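Long-range contacts in lectin (Lotus tetragonolobus, PDB 2EIG), which probably binds L-fucose-containing sugars as a calcium- and manganese-containing seed lectin of the legume family: residues F62-S67 against A161-D166; G81-L86 against G100-T105; V200-S205 against Y219-T224. All coordinates share one frame; numbering follows the deposited sequence.

Contact 1 (F62-S67 against A161-D166)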
loop_
_atom_site.group_PDB
_atom_site.type_symbol
_atom_site.label_atom_id
_atom_site.label_comp_id
_atom_site.label_asym_id
_atom_site.label_seq_id
_atom_site.Cartn_x
_atom_site.Cartn_y
_atom_site.Cartn_z
ATOM N N PHE A 62 -12.627 4.716 -8.553
ATOM C CA PHE A 62 -13.801 4.042 -9.040
ATOM C C PHE A 62 -14.158 2.861 -8.175
ATOM O O PHE A 62 -13.344 2.356 -7.378
ATOM C CB PHE A 62 -13.715 3.658 -10.535
ATOM C CG PHE A 62 -12.647 2.613 -10.881
ATOM C CD1 PHE A 62 -12.903 1.248 -10.741
ATOM C CD2 PHE A 62 -11.424 3.016 -11.396
ATOM C CE1 PHE A 62 -11.933 0.284 -11.075
ATOM C CE2 PHE A 62 -10.438 2.073 -11.723
ATOM C CZ PHE A 62 -10.706 0.701 -11.566
ATOM N N ILE A 63 -15.391 2.436 -8.341
ATOM C CA ILE A 63 -15.790 1.145 -7.869
ATOM C C ILE A 63 -16.524 0.520 -9.005
ATOM O O ILE A 63 -17.287 1.160 -9.668
ATOM C CB ILE A 63 -16.664 1.189 -6.574
ATOM C CG1 ILE A 63 -17.062 -0.245 -6.174
ATOM C CG2 ILE A 63 -17.911 2.148 -6.745
ATOM C CD1 ILE A 63 -17.637 -0.388 -4.772
ATOM N N THR A 64 -16.248 -0.741 -9.255
ATOM C CA THR A 64 -17.038 -1.439 -10.209
ATOM C C THR A 64 -17.478 -2.766 -9.586
ATOM O O THR A 64 -16.724 -3.332 -8.780
ATOM C CB THR A 64 -16.274 -1.609 -11.558
ATOM O OG1 THR A 64 -17.200 -2.014 -12.524
ATOM C CG2 THR A 64 -15.106 -2.640 -11.543
ATOM N N SER A 65 -18.667 -3.227 -9.962
ATOM C CA SER A 65 -19.183 -4.552 -9.575
ATOM C C SER A 65 -19.753 -5.264 -10.770
ATOM O O SER A 65 -20.380 -4.670 -11.646
ATOM C CB SER A 65 -20.288 -4.476 -8.486
ATOM O OG SER A 65 -19.783 -3.884 -7.308
ATOM N N PHE A 66 -19.534 -6.560 -10.821
ATOM C CA PHE A 66 -20.138 -7.348 -11.881
ATOM C C PHE A 66 -20.362 -8.791 -11.438
ATOM O O PHE A 66 -19.545 -9.352 -10.712
ATOM C CB PHE A 66 -19.343 -7.281 -13.199
ATOM C CG PHE A 66 -17.870 -7.579 -13.057
ATOM C CD1 PHE A 66 -17.398 -8.880 -13.215
ATOM C CD2 PHE A 66 -16.957 -6.551 -12.779
ATOM C CE1 PHE A 66 -16.042 -9.167 -13.118
ATOM C CE2 PHE A 66 -15.614 -6.844 -12.666
ATOM C CZ PHE A 66 -15.155 -8.120 -12.827
ATOM N N SER A 67 -21.504 -9.349 -11.844
ATOM C CA SER A 67 -21.842 -10.737 -11.603
ATOM C C SER A 67 -21.558 -11.443 -12.882
ATOM O O SER A 67 -21.922 -10.947 -13.947
ATOM C CB SER A 67 -23.351 -10.912 -11.335
ATOM O OG SER A 67 -23.571 -10.530 -9.997
ATOM N N ALA A 161 -18.027 -10.029 -8.283
ATOM C CA ALA A 161 -16.749 -9.318 -8.168
ATOM C C ALA A 161 -17.055 -7.882 -7.847
ATOM O O ALA A 161 -17.967 -7.315 -8.429
ATOM C CB ALA A 161 -15.984 -9.391 -9.497
ATOM N N THR A 162 -16.282 -7.319 -6.939
ATOM C CA THR A 162 -16.204 -5.898 -6.679
ATOM C C THR A 162 -14.737 -5.441 -6.745
ATOM O O THR A 162 -13.824 -6.036 -6.153
ATOM C CB THR A 162 -16.800 -5.581 -5.286
ATOM O OG1 THR A 162 -18.120 -6.079 -5.227
ATOM C CG2 THR A 162 -16.755 -4.090 -4.962
ATOM N N ILE A 163 -14.511 -4.366 -7.473
ATOM C CA ILE A 163 -13.175 -3.810 -7.617
ATOM C C ILE A 163 -13.231 -2.358 -7.202
ATOM O O ILE A 163 -14.104 -1.584 -7.635
ATOM C CB ILE A 163 -12.688 -3.956 -9.068
ATOM C CG1 ILE A 163 -12.603 -5.458 -9.475
ATOM C CG2 ILE A 163 -11.340 -3.220 -9.287
ATOM C CD1 ILE A 163 -12.479 -5.652 -10.977
ATOM N N ILE A 164 -12.346 -1.972 -6.311
ATOM C CA ILE A 164 -12.373 -0.577 -5.871
ATOM C C ILE A 164 -10.998 -0.081 -6.229
ATOM O O ILE A 164 -10.033 -0.757 -5.938
ATOM C CB ILE A 164 -12.614 -0.396 -4.346
ATOM C CG1 ILE A 164 -14.035 -0.807 -3.951
ATOM C CG2 ILE A 164 -12.387 1.082 -3.921
ATOM C CD1 ILE A 164 -14.279 -0.826 -2.417
ATOM N N TYR A 165 -10.931 1.053 -6.918
ATOM C CA TYR A 165 -9.693 1.800 -7.017
ATOM C C TYR A 165 -9.774 3.037 -6.165
ATOM O O TYR A 165 -10.556 3.939 -6.440
ATOM C CB TYR A 165 -9.378 2.174 -8.474
ATOM C CG TYR A 165 -7.988 2.782 -8.592
ATOM C CD1 TYR A 165 -6.841 1.991 -8.503
ATOM C CD2 TYR A 165 -7.832 4.152 -8.723
ATOM C CE1 TYR A 165 -5.589 2.573 -8.545
ATOM C CE2 TYR A 165 -6.597 4.740 -8.803
ATOM C CZ TYR A 165 -5.485 3.958 -8.714
ATOM O OH TYR A 165 -4.284 4.593 -8.807
ATOM N N ASP A 166 -8.921 3.121 -5.171
ATOM C CA ASP A 166 -8.854 4.324 -4.365
ATOM C C ASP A 166 -7.708 5.234 -4.841
ATOM O O ASP A 166 -6.566 4.924 -4.600
ATOM C CB ASP A 166 -8.688 3.965 -2.888
ATOM C CG ASP A 166 -8.428 5.190 -2.030
ATOM O OD1 ASP A 166 -8.957 6.245 -2.368
ATOM O OD2 ASP A 166 -7.680 5.105 -1.050
#
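Thr64 and Ile163 form the central hydrogen-bonded pair of this antiparallel contact: Thr64 N gives to Ile163 O at 2.8 Å, and Ile163 N returns a nearly straight bond (173°) to Thr64 O. Phe62 with Tyr165 and Phe66 with Ala161 repeat the pairing on either side. At the non-hydrogen-bonded pairs between them, CA-H groups lean on carbonyls, as Ile63 CA does on Ile163 O at 3.2 Å. Ser65 OG and Thr162 OG1 share a weak hydrogen bond of 3.5 Å.

On the face of Phe62, Thr64 and Phe66, both rings fold over the partner strand, their CG atoms set between backbone N and carbonyl carbon (chi1 66° and 51°). Tyr165 CB sits over one face of the Phe62 ring, 3.4 Å from CE2; Ala161 CB lies likewise against Phe66, 3.6 Å from CE1. Ile163 lies between the rings, CG2 4.0 Å from Phe62 CE1 and CD1 at the edge of Phe66. On the other face Ile63 CD1 meets Ile164 CG1, beside Val175 of the second subunit. Within one sheet of the legume lectin sandwich, the pair turns an aromatic and aliphatic face onto strand 81-88 of the other sheet and an aliphatic and hydroxyl face to subunit packing.

Contact 2 (G81-L86 against G100-T105)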
loop_
_atom_site.group_PDB
_atom_site.type_symbol
_atom_site.label_atom_id
_atom_site.label_comp_id
_atom_site.label_asym_id
_atom_site.label_seq_id
_atom_site.Cartn_x
_atom_site.Cartn_y
_atom_site.Cartn_z
ATOM N N GLY A 81 -10.106 -17.277 -19.813
ATOM C CA GLY A 81 -10.484 -16.470 -18.684
ATOM C C GLY A 81 -11.222 -15.285 -19.196
ATOM O O GLY A 81 -11.369 -15.140 -20.396
ATOM N N VAL A 82 -11.693 -14.474 -18.261
ATOM C CA VAL A 82 -12.306 -13.199 -18.566
ATOM C C VAL A 82 -11.646 -12.179 -17.615
ATOM O O VAL A 82 -11.332 -12.483 -16.460
ATOM C CB VAL A 82 -13.884 -13.238 -18.426
ATOM C CG1 VAL A 82 -14.333 -13.782 -17.045
ATOM C CG2 VAL A 82 -14.527 -11.822 -18.685
ATOM N N VAL A 83 -11.398 -10.986 -18.134
ATOM C CA VAL A 83 -10.853 -9.913 -17.321
ATOM C C VAL A 83 -11.712 -8.682 -17.331
ATOM O O VAL A 83 -12.344 -8.415 -18.322
ATOM C CB VAL A 83 -9.394 -9.589 -17.740
ATOM C CG1 VAL A 83 -8.659 -10.927 -18.029
ATOM C CG2 VAL A 83 -9.335 -8.611 -18.937
ATOM N N PHE A 84 -11.734 -7.967 -16.209
ATOM C CA PHE A 84 -12.057 -6.577 -16.189
ATOM C C PHE A 84 -10.760 -5.764 -16.402
ATOM O O PHE A 84 -9.743 -6.009 -15.746
ATOM C CB PHE A 84 -12.709 -6.135 -14.860
ATOM C CG PHE A 84 -12.941 -4.640 -14.801
ATOM C CD1 PHE A 84 -14.046 -4.066 -15.456
ATOM C CD2 PHE A 84 -12.019 -3.803 -14.192
ATOM C CE1 PHE A 84 -14.239 -2.701 -15.442
ATOM C CE2 PHE A 84 -12.197 -2.443 -14.161
ATOM C CZ PHE A 84 -13.321 -1.873 -14.771
ATOM N N PHE A 85 -10.803 -4.819 -17.315
ATOM C CA PHE A 85 -9.630 -4.059 -17.688
ATOM C C PHE A 85 -9.885 -2.589 -18.081
ATOM O O PHE A 85 -10.970 -2.213 -18.576
ATOM C CB PHE A 85 -8.756 -4.779 -18.759
ATOM C CG PHE A 85 -9.232 -4.645 -20.213
ATOM C CD1 PHE A 85 -8.432 -4.024 -21.142
ATOM C CD2 PHE A 85 -10.418 -5.249 -20.662
ATOM C CE1 PHE A 85 -8.790 -3.942 -22.511
ATOM C CE2 PHE A 85 -10.816 -5.147 -22.037
ATOM C CZ PHE A 85 -9.991 -4.520 -22.958
ATOM N N LEU A 86 -8.877 -1.784 -17.762
ATOM C CA LEU A 86 -8.669 -0.448 -18.262
ATOM C C LEU A 86 -7.548 -0.483 -19.275
ATOM O O LEU A 86 -6.465 -1.118 -19.047
ATOM C CB LEU A 86 -8.222 0.490 -17.136
ATOM C CG LEU A 86 -9.300 0.967 -16.161
ATOM C CD1 LEU A 86 -9.878 -0.215 -15.411
ATOM C CD2 LEU A 86 -8.646 1.927 -15.156
ATOM N N GLY A 100 -4.217 -17.628 -23.741
ATOM C CA GLY A 100 -3.794 -17.244 -22.404
ATOM C C GLY A 100 -3.396 -15.776 -22.263
ATOM O O GLY A 100 -3.205 -15.313 -21.121
ATOM N N TYR A 101 -3.238 -15.093 -23.399
ATOM C CA TYR A 101 -2.967 -13.632 -23.438
ATOM C C TYR A 101 -4.227 -12.790 -23.249
ATOM O O TYR A 101 -4.156 -11.569 -23.173
ATOM C CB TYR A 101 -2.233 -13.241 -24.696
ATOM C CG TYR A 101 -0.880 -13.884 -24.753
ATOM C CD1 TYR A 101 0.150 -13.449 -23.879
ATOM C CD2 TYR A 101 -0.629 -14.974 -25.614
ATOM C CE1 TYR A 101 1.397 -14.069 -23.861
ATOM C CE2 TYR A 101 0.633 -15.609 -25.610
ATOM C CZ TYR A 101 1.643 -15.140 -24.734
ATOM O OH TYR A 101 2.916 -15.713 -24.689
ATOM N N LEU A 102 -5.378 -13.477 -23.129
ATOM C CA LEU A 102 -6.630 -12.892 -22.618
ATOM C C LEU A 102 -7.230 -11.746 -23.420
ATOM O O LEU A 102 -8.148 -11.086 -22.950
ATOM C CB LEU A 102 -6.540 -12.575 -21.093
ATOM C CG LEU A 102 -6.411 -13.842 -20.220
ATOM C CD1 LEU A 102 -6.027 -13.552 -18.776
ATOM C CD2 LEU A 102 -7.697 -14.752 -20.212
ATOM N N GLY A 103 -6.781 -11.564 -24.655
ATOM C CA GLY A 103 -7.242 -10.487 -25.510
ATOM C C GLY A 103 -6.736 -9.134 -25.031
ATOM O O GLY A 103 -7.216 -8.107 -25.486
ATOM N N ILE A 104 -5.780 -9.134 -24.105
ATOM C CA ILE A 104 -5.256 -7.859 -23.541
ATOM C C ILE A 104 -3.758 -7.654 -23.799
ATOM O O ILE A 104 -3.259 -6.540 -23.781
ATOM C CB ILE A 104 -5.553 -7.692 -22.034
ATOM C CG1 ILE A 104 -4.959 -8.852 -21.194
ATOM C CG2 ILE A 104 -7.103 -7.488 -21.805
ATOM C CD1 ILE A 104 -5.275 -8.820 -19.704
ATOM N N THR A 105 -3.051 -8.731 -24.038
ATOM C CA THR A 105 -1.600 -8.660 -24.218
ATOM C C THR A 105 -1.275 -9.111 -25.628
ATOM O O THR A 105 -1.614 -10.217 -26.002
ATOM C CB THR A 105 -0.890 -9.567 -23.179
ATOM O OG1 THR A 105 -0.998 -8.956 -21.881
ATOM C CG2 THR A 105 0.606 -9.791 -23.523
#
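Gly81 stands where strand 81-86 runs closest to the turn 100-105, its CA 6.6 Å from that of Leu102, and the turn is folded on itself by Tyr101 O, which accepts from both Ile104 N and Thr105 N. The contact between the two segments is wholly apolar and is carried by Leu102 and Ile104 against Gly81, Val83 and Phe85.

Leu102 divides its two methyls. CD2 lies over the bare backbone of Gly81, 3.5 Å from its N, while CD1 meets Val83 CG1 at 3.8 Å. The backbone angles of Gly81 (155/177°) are ones that favour glycine. Val83 also splits its branches: CG1 goes to Leu102, and CG2 meets Ile104 CG2 tip to tip at 3.8 Å. The same Ile104 methyl serves a second partner, resting over one face of the Phe85 ring, 3.8 Å from the ring centroid and nearer the rim at CD1. Its position follows from chi1 of 58°, which puts CG1 between backbone N and carbonyl carbon and CG2 anti to the carbonyl carbon, facing the strand.

Polar backbone atoms of the turn find partners beyond this strand: Leu102 O accepts from Ser205 OG, and Gly103 O from His42 NE2. Leu102 also packs on Glu118, a manganese ligand, and its side chain is about 5 Å from both the manganese and the calcium ion. The arrangement is characteristic of the legume lectin fold, in which a long loop covers the concave face of the seven-stranded sheet beside the paired metal ions, the region where relatives bind their sugar.

Contact 3 (V200-S205 against Y219-T224)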
loop_
_atom_site.group_PDB
_atom_site.type_symbol
_atom_site.label_atom_id
_atom_site.label_comp_id
_atom_site.label_asym_id
_atom_site.label_seq_id
_atom_site.Cartn_x
_atom_site.Cartn_y
_atom_site.Cartn_z
ATOM N N VAL A 200 -9.631 6.219 -20.731
ATOM C CA VAL A 200 -9.493 4.787 -20.930
ATOM C C VAL A 200 -10.836 4.166 -21.292
ATOM O O VAL A 200 -11.883 4.772 -21.121
ATOM C CB VAL A 200 -8.863 4.086 -19.677
ATOM C CG1 VAL A 200 -7.444 4.605 -19.407
ATOM C CG2 VAL A 200 -9.727 4.271 -18.426
ATOM N N SER A 201 -10.793 2.953 -21.828
ATOM C CA SER A 201 -11.975 2.148 -21.841
ATOM C C SER A 201 -11.970 1.438 -20.521
ATOM O O SER A 201 -10.912 1.237 -19.882
ATOM C CB SER A 201 -11.947 1.168 -23.005
ATOM O OG SER A 201 -10.793 0.329 -22.905
ATOM N N VAL A 202 -13.187 1.153 -20.065
ATOM C CA VAL A 202 -13.417 0.136 -19.032
ATOM C C VAL A 202 -14.262 -0.893 -19.706
ATOM O O VAL A 202 -15.108 -0.570 -20.596
ATOM C CB VAL A 202 -14.095 0.698 -17.740
ATOM C CG1 VAL A 202 -13.162 1.710 -17.127
ATOM C CG2 VAL A 202 -15.495 1.367 -18.061
ATOM N N GLY A 203 -14.037 -2.131 -19.295
ATOM C CA GLY A 203 -14.773 -3.234 -19.821
ATOM C C GLY A 203 -14.093 -4.563 -19.615
ATOM O O GLY A 203 -13.316 -4.781 -18.684
ATOM N N PHE A 204 -14.440 -5.488 -20.490
ATOM C CA PHE A 204 -14.063 -6.874 -20.296
ATOM C C PHE A 204 -13.417 -7.405 -21.535
ATOM O O PHE A 204 -13.743 -6.991 -22.640
ATOM C CB PHE A 204 -15.296 -7.731 -19.984
ATOM C CG PHE A 204 -16.064 -7.258 -18.802
ATOM C CD1 PHE A 204 -17.167 -6.401 -18.974
ATOM C CD2 PHE A 204 -15.703 -7.667 -17.499
ATOM C CE1 PHE A 204 -17.884 -5.963 -17.867
ATOM C CE2 PHE A 204 -16.440 -7.216 -16.380
ATOM C CZ PHE A 204 -17.538 -6.364 -16.587
ATOM N N SER A 205 -12.498 -8.337 -21.323
ATOM C CA SER A 205 -11.921 -9.090 -22.379
ATOM C C SER A 205 -11.939 -10.543 -21.959
ATOM O O SER A 205 -11.704 -10.869 -20.789
ATOM C CB SER A 205 -10.475 -8.627 -22.623
ATOM O OG SER A 205 -9.903 -9.431 -23.601
ATOM N N TYR A 219 -23.626 -11.120 -16.123
ATOM C CA TYR A 219 -25.025 -10.909 -15.881
ATOM C C TYR A 219 -25.400 -9.471 -15.579
ATOM O O TYR A 219 -26.546 -9.066 -15.796
ATOM C CB TYR A 219 -25.458 -11.778 -14.727
ATOM C CG TYR A 219 -25.137 -13.223 -14.983
ATOM C CD1 TYR A 219 -24.449 -13.950 -14.059
ATOM C CD2 TYR A 219 -25.509 -13.841 -16.201
ATOM C CE1 TYR A 219 -24.132 -15.282 -14.290
ATOM C CE2 TYR A 219 -25.193 -15.171 -16.459
ATOM C CZ TYR A 219 -24.512 -15.880 -15.495
ATOM O OH TYR A 219 -24.219 -17.191 -15.714
ATOM N N SER A 220 -24.454 -8.726 -15.016
ATOM C CA SER A 220 -24.719 -7.391 -14.497
ATOM C C SER A 220 -23.410 -6.662 -14.339
ATOM O O SER A 220 -22.343 -7.282 -14.236
ATOM C CB SER A 220 -25.485 -7.439 -13.134
ATOM O OG SER A 220 -24.673 -7.813 -12.023
ATOM N N TRP A 221 -23.480 -5.344 -14.289
ATOM C CA TRP A 221 -22.244 -4.571 -14.195
ATOM C C TRP A 221 -22.613 -3.156 -13.847
ATOM O O TRP A 221 -23.435 -2.548 -14.516
ATOM C CB TRP A 221 -21.475 -4.639 -15.531
ATOM C CG TRP A 221 -20.158 -3.867 -15.571
ATOM C CD1 TRP A 221 -19.254 -3.694 -14.556
ATOM C CD2 TRP A 221 -19.579 -3.270 -16.732
ATOM N NE1 TRP A 221 -18.169 -2.963 -15.001
ATOM C CE2 TRP A 221 -18.328 -2.732 -16.349
ATOM C CE3 TRP A 221 -19.989 -3.165 -18.084
ATOM C CZ2 TRP A 221 -17.493 -2.060 -17.264
ATOM C CZ3 TRP A 221 -19.168 -2.496 -18.982
ATOM C CH2 TRP A 221 -17.923 -1.952 -18.559
ATOM N N SER A 222 -22.011 -2.637 -12.783
ATOM C CA SER A 222 -22.203 -1.263 -12.382
ATOM C C SER A 222 -20.785 -0.709 -12.242
ATOM O O SER A 222 -19.819 -1.447 -12.000
ATOM C CB SER A 222 -23.051 -1.124 -11.078
ATOM O OG SER A 222 -22.418 -1.809 -9.983
ATOM N N PHE A 223 -20.668 0.591 -12.447
ATOM C CA PHE A 223 -19.388 1.244 -12.396
ATOM C C PHE A 223 -19.645 2.649 -11.963
ATOM O O PHE A 223 -20.554 3.314 -12.489
ATOM C CB PHE A 223 -18.828 1.276 -13.817
ATOM C CG PHE A 223 -17.493 1.939 -13.917
ATOM C CD1 PHE A 223 -16.317 1.177 -13.836
ATOM C CD2 PHE A 223 -17.402 3.342 -14.102
ATOM C CE1 PHE A 223 -15.053 1.798 -13.944
ATOM C CE2 PHE A 223 -16.134 3.956 -14.208
ATOM C CZ PHE A 223 -14.976 3.169 -14.108
ATOM N N THR A 224 -18.882 3.120 -11.000
ATOM C CA THR A 224 -18.954 4.547 -10.652
ATOM C C THR A 224 -17.563 5.050 -10.519
ATOM O O THR A 224 -16.777 4.474 -9.760
ATOM C CB THR A 224 -19.650 4.798 -9.284
ATOM O OG1 THR A 224 -20.940 4.216 -9.319
ATOM C CG2 THR A 224 -19.767 6.306 -8.999
#
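Phe204 drives the edge of its ring into the face of the Trp221 indole, with CE1 over the centre of the ring system and 3.4 Å from CD2. The planes stand at 65° and the centroid of the Phe204 ring is 4.6 Å from that of the indole six-membered ring, a T-shaped pair. The two side chains come from facing strands and overlap alongside, pointing opposite ways.

Trp221 reaches over because its CG is anti to the backbone N (chi1 180°), carrying the indole toward strand 200-205. Its far corner, CH2, comes within 3.6 Å of Gly203 CA, a position without a side chain whose backbone conformation favours glycine. Val202 O lies in the indole plane at the same edge, 3.7 Å from CH2. At the polar edge of the ring, NE1 is hydrogen-bonded to Thr64 OG1, so the buried indole nitrogen is satisfied by the neighbouring strand.

Val202 stands between the two aromatic residues of strand 219-224. Its CG2 is 4.0 Å from Trp221 CZ2 and also lies over a face of Phe223, while CG1 touches Phe223 CE1 at 3.7 Å. Valine and phenylalanine meet tip to tip, Phe223 extending with its CG anti to the backbone N.

The axes of segments 200-205 and 219-224 pass 9.8 Å apart, nearly antiparallel: this is the face-to-face packing of the two sheets of the legume lectin beta sandwich. Phe3 flanks Trp221 and Phe223, and Phe66 gives Phe204 a further edge-to-face neighbour. Strand 199-208 lies between strands 39-50 and 81-88 in one sheet; strand 214-226 pairs with strands 2-5, 27-29 and 61-72 in the other, where Ser222 touches an N-acetylglucosamine beside Asn4 and Thr6, probably an N-linked glycan and not the recognised sugar.

Overall arrangement
From the N terminus, the first of the contact strands is 61-72, and strand 81-88 follows it into the opposite sheet. Contact 2 then closes a short loop when residues 100-105 fold back on that strand, and it lies wholly within the long excursion that contact 1 closes when strand 159-166 pairs with 61-72. Contact 3 comes afterwards in series, its short loop bringing strand 214-226 across from 199-208. The two larger sheets of the sandwich are tied together by contact 3, whereas contact 1 lies within one and contact 2 covers the other. Phe84 packs on Thr64, Phe66 and Ile163, joining contacts 1 and 2; backbone pairing of Val83 with Ser205 joins contacts 2 and 3.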